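Long-range contact in thymidylate synthase 1 (Bacillus subtilis, PDB 1BKP), which makes dTMP for DNA synthesis by reductive methylation of dUMP, with 5,10-methylenetetrahydrofolate as both methyl donor and reductant: residues T1-Q6 with M47-S52. Sequence-based numbering, arbitrary orientation.
Sequences TQFDKQ and MRFDNS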
ATOM      1  N   THR A   1      -4.821 -20.725  11.563  1.00 49.83           N
ATOM      2  CA  THR A   1      -3.997 -19.591  11.183  1.00 38.98           C
ATOM      3  C   THR A   1      -4.078 -18.583  12.248  1.00 35.26           C
ATOM      4  O   THR A   1      -4.161 -17.417  11.907  1.00 40.31           O
ATOM      5  CB  THR A   1      -4.556 -18.934   9.905  1.00 33.02           C
ATOM      6  OG1 THR A   1      -5.876 -19.340   9.810  1.00 36.72           O
ATOM      7  CG2 THR A   1      -3.903 -19.444   8.675  1.00 38.38           C
ATOM      8  N   GLN A   2      -4.145 -18.976  13.528  1.00 30.53           N
ATOM      9  CA  GLN A   2      -4.249 -18.019  14.518  1.00 24.90           C
ATOM     10  C   GLN A   2      -3.522 -16.679  14.203  1.00 21.53           C
ATOM     11  O   GLN A   2      -2.292 -16.493  13.940  1.00 17.42           O
ATOM     12  CB  GLN A   2      -3.945 -18.446  16.030  1.00 12.68           C
ATOM     13  CG  GLN A   2      -5.369 -18.824  16.897  1.00 26.39           C
ATOM     14  CD  GLN A   2      -6.554 -17.796  16.805  1.00 35.33           C
ATOM     15  OE1 GLN A   2      -7.707 -18.180  16.946  1.00 48.12           O
ATOM     16  NE2 GLN A   2      -6.254 -16.493  16.724  1.00 23.06           N
ATOM     17  N   PHE A   3      -4.388 -15.731  14.354  1.00 18.71           N
ATOM     18  CA  PHE A   3      -4.015 -14.370  14.446  1.00 16.11           C
ATOM     19  C   PHE A   3      -3.205 -14.299  15.782  1.00 14.58           C
ATOM     20  O   PHE A   3      -2.294 -13.542  15.863  1.00 16.46           O
ATOM     21  CB  PHE A   3      -5.294 -13.563  14.563  1.00 16.33           C
ATOM     22  CG  PHE A   3      -5.078 -12.059  14.648  1.00 19.73           C
ATOM     23  CD1 PHE A   3      -3.869 -11.467  14.249  1.00 21.75           C
ATOM     24  CD2 PHE A   3      -6.049 -11.244  15.156  1.00 22.67           C
ATOM     25  CE1 PHE A   3      -3.655 -10.078  14.379  1.00 21.78           C
ATOM     26  CE2 PHE A   3      -5.786  -9.818  15.272  1.00 23.12           C
ATOM     27  CZ  PHE A   3      -4.628  -9.280  14.893  1.00 21.09           C
ATOM     28  N   ASP A   4      -3.516 -15.078  16.816  1.00 13.05           N
ATOM     29  CA  ASP A   4      -2.781 -14.981  18.087  1.00 15.04           C
ATOM     30  C   ASP A   4      -1.342 -15.259  17.814  1.00 17.17           C
ATOM     31  O   ASP A   4      -0.480 -14.627  18.374  1.00 18.23           O
ATOM     32  CB  ASP A   4      -3.233 -16.072  19.067  1.00 17.75           C
ATOM     33  CG  ASP A   4      -4.633 -15.799  19.672  1.00 18.30           C
ATOM     34  OD1 ASP A   4      -4.837 -14.698  20.154  1.00 17.78           O
ATOM     35  OD2 ASP A   4      -5.432 -16.733  19.786  1.00 20.78           O
ATOM     36  N   LYS A   5      -1.058 -16.279  17.011  1.00 15.04           N
ATOM     37  CA  LYS A   5       0.354 -16.607  16.735  1.00 14.63           C
ATOM     38  C   LYS A   5       1.118 -15.528  16.003  1.00 16.18           C
ATOM     39  O   LYS A   5       2.201 -15.138  16.384  1.00 19.53           O
ATOM     40  CB  LYS A   5       0.427 -17.923  15.933  1.00 19.89           C
ATOM     41  CG  LYS A   5      -0.017 -19.078  16.840  1.00 41.52           C
ATOM     42  CD  LYS A   5       0.235 -20.442  16.267  1.00 45.39           C
ATOM     43  CE  LYS A   5      -0.389 -21.463  17.178  1.00 46.26           C
ATOM     44  NZ  LYS A   5       0.163 -21.233  18.551  1.00 49.45           N
ATOM     45  N   GLN A   6       0.488 -14.997  14.958  1.00 14.89           N
ATOM     46  CA  GLN A   6       1.121 -13.965  14.174  1.00 16.73           C
ATOM     47  C   GLN A   6       1.216 -12.703  14.917  1.00 16.59           C
ATOM     48  O   GLN A   6       2.221 -11.994  14.790  1.00 14.62           O
ATOM     49  CB  GLN A   6       0.354 -13.766  12.844  1.00 17.84           C
ATOM     50  CG  GLN A   6       0.521 -15.004  11.945  1.00 16.01           C
ATOM     51  CD  GLN A   6      -0.063 -14.735  10.528  1.00 17.83           C
ATOM     52  OE1 GLN A   6       0.302 -13.758   9.892  1.00 15.14           O
ATOM     53  NE2 GLN A   6      -0.993 -15.530  10.105  1.00 21.00           N
ATOM     54  N   MET A  47       0.573  -9.622   7.895  1.00 17.43           N
ATOM     55  CA  MET A  47      -0.073 -10.837   8.414  1.00 18.72           C
ATOM     56  C   MET A  47      -0.887 -11.353   7.248  1.00 16.29           C
ATOM     57  O   MET A  47      -1.459 -10.515   6.500  1.00 14.04           O
ATOM     58  CB  MET A  47      -0.979 -10.506   9.634  1.00 20.44           C
ATOM     59  CG  MET A  47      -0.099 -10.091  10.831  1.00 24.81           C
ATOM     60  SD  MET A  47      -1.128  -9.556  12.240  1.00 29.24           S
ATOM     61  CE  MET A  47      -1.736  -8.155  11.649  1.00 27.47           C
ATOM     62  N   ARG A  48      -0.906 -12.697   7.077  1.00 14.74           N
ATOM     63  CA  ARG A  48      -1.678 -13.309   5.963  1.00 15.96           C
ATOM     64  C   ARG A  48      -2.459 -14.465   6.559  1.00 16.79           C
ATOM     65  O   ARG A  48      -1.892 -15.228   7.357  1.00 16.08           O
ATOM     66  CB  ARG A  48      -0.761 -13.931   4.912  1.00 12.48           C
ATOM     67  CG  ARG A  48       0.271 -13.032   4.366  1.00 25.29           C
ATOM     68  CD  ARG A  48       1.074 -13.779   3.297  1.00 29.02           C
ATOM     69  NE  ARG A  48       0.461 -14.078   1.989  1.00 32.33           N
ATOM     70  CZ  ARG A  48       0.876 -13.493   0.842  1.00 29.50           C
ATOM     71  NH1 ARG A  48       1.724 -12.461   0.865  1.00 19.86           N
ATOM     72  NH2 ARG A  48       0.381 -13.858  -0.315  1.00 19.01           N
ATOM     73  N   PHE A  49      -3.680 -14.641   6.090  1.00 16.85           N
ATOM     74  CA  PHE A  49      -4.556 -15.702   6.587  1.00 16.73           C
ATOM     75  C   PHE A  49      -5.213 -16.368   5.376  1.00 16.69           C
ATOM     76  O   PHE A  49      -5.598 -15.702   4.373  1.00 15.89           O
ATOM     77  CB  PHE A  49      -5.627 -15.075   7.480  1.00 15.38           C
ATOM     78  CG  PHE A  49      -5.055 -14.268   8.576  1.00 16.25           C
ATOM     79  CD1 PHE A  49      -4.693 -14.876   9.786  1.00 14.93           C
ATOM     80  CD2 PHE A  49      -4.921 -12.919   8.445  1.00 17.44           C
ATOM     81  CE1 PHE A  49      -4.243 -14.102  10.788  1.00 15.08           C
ATOM     82  CE2 PHE A  49      -4.463 -12.167   9.481  1.00 17.93           C
ATOM     83  CZ  PHE A  49      -4.138 -12.736  10.624  1.00 15.66           C
ATOM     84  N   ASP A  50      -5.471 -17.649   5.535  1.00 16.25           N
ATOM     85  CA  ASP A  50      -6.039 -18.388   4.422  1.00 17.13           C
ATOM     86  C   ASP A  50      -7.571 -18.477   4.539  1.00 20.28           C
ATOM     87  O   ASP A  50      -8.282 -19.067   3.707  1.00 22.59           O
ATOM     88  CB  ASP A  50      -5.366 -19.766   4.348  1.00 16.55           C
ATOM     89  CG  ASP A  50      -5.625 -20.635   5.568  1.00 19.46           C
ATOM     90  OD1 ASP A  50      -6.315 -20.237   6.507  1.00 20.89           O
ATOM     91  OD2 ASP A  50      -5.143 -21.772   5.559  1.00 25.32           O
ATOM     92  N   ASN A  51      -8.097 -17.830   5.566  1.00 18.50           N
ATOM     93  CA  ASN A  51      -9.520 -17.817   5.814  1.00 19.11           C
ATOM     94  C   ASN A  51     -10.149 -19.126   6.300  1.00 19.49           C
ATOM     95  O   ASN A  51     -11.395 -19.290   6.282  1.00 20.86           O
ATOM     96  CB  ASN A  51     -10.304 -17.186   4.624  1.00 14.55           C
ATOM     97  CG  ASN A  51     -10.509 -15.676   4.831  1.00 20.51           C
ATOM     98  OD1 ASN A  51     -10.881 -15.265   5.927  1.00 19.69           O
ATOM     99  ND2 ASN A  51     -10.208 -14.842   3.783  1.00 19.85           N
ATOM    100  N   SER A  52      -9.315 -20.032   6.796  1.00 17.05           N
ATOM    101  CA  SER A  52      -9.844 -21.300   7.316  1.00 19.33           C
ATOM    102  C   SER A  52     -10.424 -20.993   8.691  1.00 24.50           C
ATOM    103  O   SER A  52     -11.214 -21.728   9.215  1.00 26.86           O
ATOM    104  CB  SER A  52      -8.769 -22.350   7.372  1.00 16.13           C
ATOM    105  OG  SER A  52      -7.647 -21.884   8.109  1.00 24.21           O
TER
HETATM  106  O   HOH W   1      -7.617 -17.649   8.456  1.00 18.50           O
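The side-chain amide of Q6 reaches across to the backbone of R48 and pairs with both its N-H and its C=O, much as a neighbouring strand would. OE1 of Q6 accepts from R48 N at 3.2 Å, the donor lying in the carbonyl plane on a lone pair, while NE2 of Q6 gives a nearly straight bond of 2.9 Å to R48 O. With its chain extended beyond CG (chi2 -172°), Q6 spans the gap from the helix, and the two bonds together fix how its amide is turned. The Q6 and F49 side chains slide past each other in opposite directions, amide and ring planes 30° apart, with NE2 of Q6 3.6 Å from CE1 of F49. An alanine in place of Q6 would probably leave both R48 backbone groups without these partners and open a gap beside the F49 ring. At the edge of that ring, in its plane, lies T1 O, 3.4 Å from CD1 of F49. F3 and F49 are steeply inclined to each other (87°), with F3 CD1 3.9 Å from F49 CZ. The edge of the F3 ring takes M47 SD, 3.4 Å from CE1 of F3, in a Met-aromatic contact. Farther along, T1 CG2 packs against D50 OD1, which accepts from S52 N, closing an Asx turn, and from S52 OG. A water joins T1 OG1 to N51 N, weakly at N51. The contact seats the start of helix 3-17 on the end of strand 39-49, which pairs with strand 209-223; F3 and M47 both rest on helix 188-206, while R48 forms a salt bridge with E212 and hydrogen bonds to I43 O and S44 O of the second subunit.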